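Local coordinates for SusD-like carbohydrate binding protein (Bacteroides vulgatus, PDB 3LEW), which probably binds carbohydrate at the outer membrane of the bacterium, as a member of the SusD family of nutrient-binding proteins, at residues P144-A149 against S168-V173. Residues are numbered along the deposited sequence; the frame is centred on the assembly and turned at random. Where two conformers were deposited one is given.
Sequences PDAVCA and SSVSEV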
loop_
_atom_site.group_PDB
_atom_site.type_symbol
_atom_site.label_atom_id
_atom_site.label_comp_id
_atom_site.label_asym_id
_atom_site.label_seq_id
_atom_site.Cartn_x
_atom_site.Cartn_y
_atom_site.Cartn_z
ATOM N N PRO A 144 -0.894 -11.986 -19.437
ATOM C CA PRO A 144 0.510 -11.849 -19.036
ATOM C C PRO A 144 1.414 -11.036 -19.944
ATOM O O PRO A 144 2.495 -10.637 -19.528
ATOM C CB PRO A 144 1.016 -13.307 -18.977
ATOM C CG PRO A 144 0.062 -14.089 -19.750
ATOM C CD PRO A 144 -1.259 -13.387 -19.721
ATOM N N ASP A 145 1.006 -10.828 -21.184
ATOM C CA ASP A 145 1.828 -10.125 -22.143
ATOM C C ASP A 145 1.383 -8.667 -22.289
ATOM O O ASP A 145 1.885 -7.959 -23.143
ATOM C CB ASP A 145 1.759 -10.850 -23.462
ATOM C CG ASP A 145 2.377 -12.248 -23.380
ATOM O OD1 ASP A 145 3.373 -12.429 -22.640
ATOM O OD2 ASP A 145 1.875 -13.173 -24.042
ATOM N N ALA A 146 0.436 -8.225 -21.474
ATOM C CA ALA A 146 -0.048 -6.846 -21.567
ATOM C C ALA A 146 1.037 -5.830 -21.286
ATOM O O ALA A 146 1.899 -6.050 -20.426
ATOM C CB ALA A 146 -1.230 -6.608 -20.530
ATOM N N VAL A 147 0.928 -4.659 -21.898
ATOM C CA VAL A 147 1.880 -3.610 -21.641
ATOM C C VAL A 147 1.883 -3.211 -20.166
ATOM O O VAL A 147 0.831 -3.181 -19.516
ATOM C CB VAL A 147 1.576 -2.386 -22.517
ATOM C CG1 VAL A 147 0.253 -1.725 -22.075
ATOM C CG2 VAL A 147 2.750 -1.430 -22.500
ATOM N N CYS A 148 3.051 -2.869 -19.642
ATOM C CA CYS A 148 3.169 -2.365 -18.271
ATOM C C CYS A 148 3.994 -1.065 -18.251
ATOM O O CYS A 148 3.419 0.022 -18.229
ATOM C CB CYS A 148 3.740 -3.435 -17.369
ATOM S SG CYS A 148 3.852 -2.931 -15.635
ATOM N N ALA A 149 5.322 -1.166 -18.317
ATOM C CA ALA A 149 6.187 0.009 -18.125
ATOM C C ALA A 149 7.605 -0.343 -18.597
ATOM O O ALA A 149 7.960 -1.508 -18.634
ATOM C CB ALA A 149 6.183 0.446 -16.622
ATOM N N SER A 168 7.958 -2.870 -21.216
ATOM C CA SER A 168 7.919 -4.330 -21.019
ATOM C C SER A 168 6.524 -4.735 -20.579
ATOM O O SER A 168 5.745 -3.881 -20.208
ATOM C CB SER A 168 8.926 -4.741 -19.960
ATOM O OG SER A 168 10.227 -4.479 -20.433
ATOM N N SER A 169 6.250 -6.038 -20.576
ATOM C CA SER A 169 4.936 -6.569 -20.211
ATOM C C SER A 169 4.840 -6.726 -18.714
ATOM O O SER A 169 5.859 -6.719 -17.992
ATOM C CB SER A 169 4.688 -7.940 -20.788
ATOM O OG SER A 169 5.581 -8.903 -20.228
ATOM N N VAL A 170 3.605 -6.919 -18.251
ATOM C CA VAL A 170 3.377 -7.119 -16.815
ATOM C C VAL A 170 4.141 -8.335 -16.290
ATOM O O VAL A 170 4.756 -8.248 -15.196
ATOM C CB VAL A 170 1.852 -7.186 -16.466
ATOM C CG1 VAL A 170 1.140 -8.292 -17.266
ATOM C CG2 VAL A 170 1.636 -7.351 -14.936
ATOM N N SER A 171 4.209 -9.423 -17.060
ATOM C CA SER A 171 4.986 -10.600 -16.634
ATOM C C SER A 171 6.479 -10.243 -16.514
ATOM O O SER A 171 7.161 -10.659 -15.569
ATOM C CB SER A 171 4.824 -11.764 -17.613
ATOM O OG SER A 171 3.507 -12.284 -17.608
ATOM N N GLU A 172 6.978 -9.469 -17.477
ATOM C CA GLU A 172 8.391 -9.089 -17.469
ATOM C C GLU A 172 8.747 -8.155 -16.302
ATOM O O GLU A 172 9.818 -8.287 -15.701
ATOM C CB GLU A 172 8.783 -8.453 -18.792
ATOM C CG GLU A 172 8.831 -9.432 -19.931
ATOM C CD GLU A 172 8.945 -8.809 -21.313
ATOM O OE1 GLU A 172 8.565 -7.624 -21.490
ATOM O OE2 GLU A 172 9.346 -9.571 -22.234
ATOM N N VAL A 173 7.852 -7.239 -15.959
ATOM C CA VAL A 173 8.102 -6.319 -14.862
ATOM C C VAL A 173 8.034 -7.071 -13.544
ATOM O O VAL A 173 8.880 -6.851 -12.648
ATOM C CB VAL A 173 7.194 -5.091 -14.891
ATOM C CG1 VAL A 173 7.442 -4.198 -13.686
ATOM C CG2 VAL A 173 7.425 -4.298 -16.180
HETATM O O HOH W 1 5.542 -11.135 -21.824
#
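A capping box and a classic beta bulge show here how a two-stranded antiparallel pairing can run straight into a helix start. At the box, Ser169, the N-cap of helix 170-187, turns OG between its backbone N and carbonyl carbon (chi1 66°) and accepts Glu172 N at 3.1 Å; in return Glu172 OE1 takes Ser169 N from above the carboxylate plane. One water links the same OG to Asp145 OD1, tying the cap to the turn at 144-146. An alanine at Ser169 would remove the hydroxyl and would probably weaken the helix start by losing both the capping bond and this water link.

Backbone carbonyls of 144-149 meet the amides of the helix's first turn. Ala146 O receives Val170 N at 2.9 Å, nearly along the C=O axis, and lies close to Ser169 CA. The bulge sets two residues, Cys148 and Ala149, against the single Ser168: Ser168 O accepts Cys148 N in the carbonyl plane and, weakly, Ala149 N, while Ser168 N reaches Ala149 O.

Apolar packing lies beside the bulge. Cys148 SG, anti to its backbone N (chi1 -177°), rests 3.9 Å from Val173 CG2, and Val173 also touches Tyr129 and Ala133 of helix 111-135.

Pro144 O takes two bonds from Ser171: N approaches in the carbonyl plane, and OG, 2.7 Å from Pro144 O, sits 26° out of that plane.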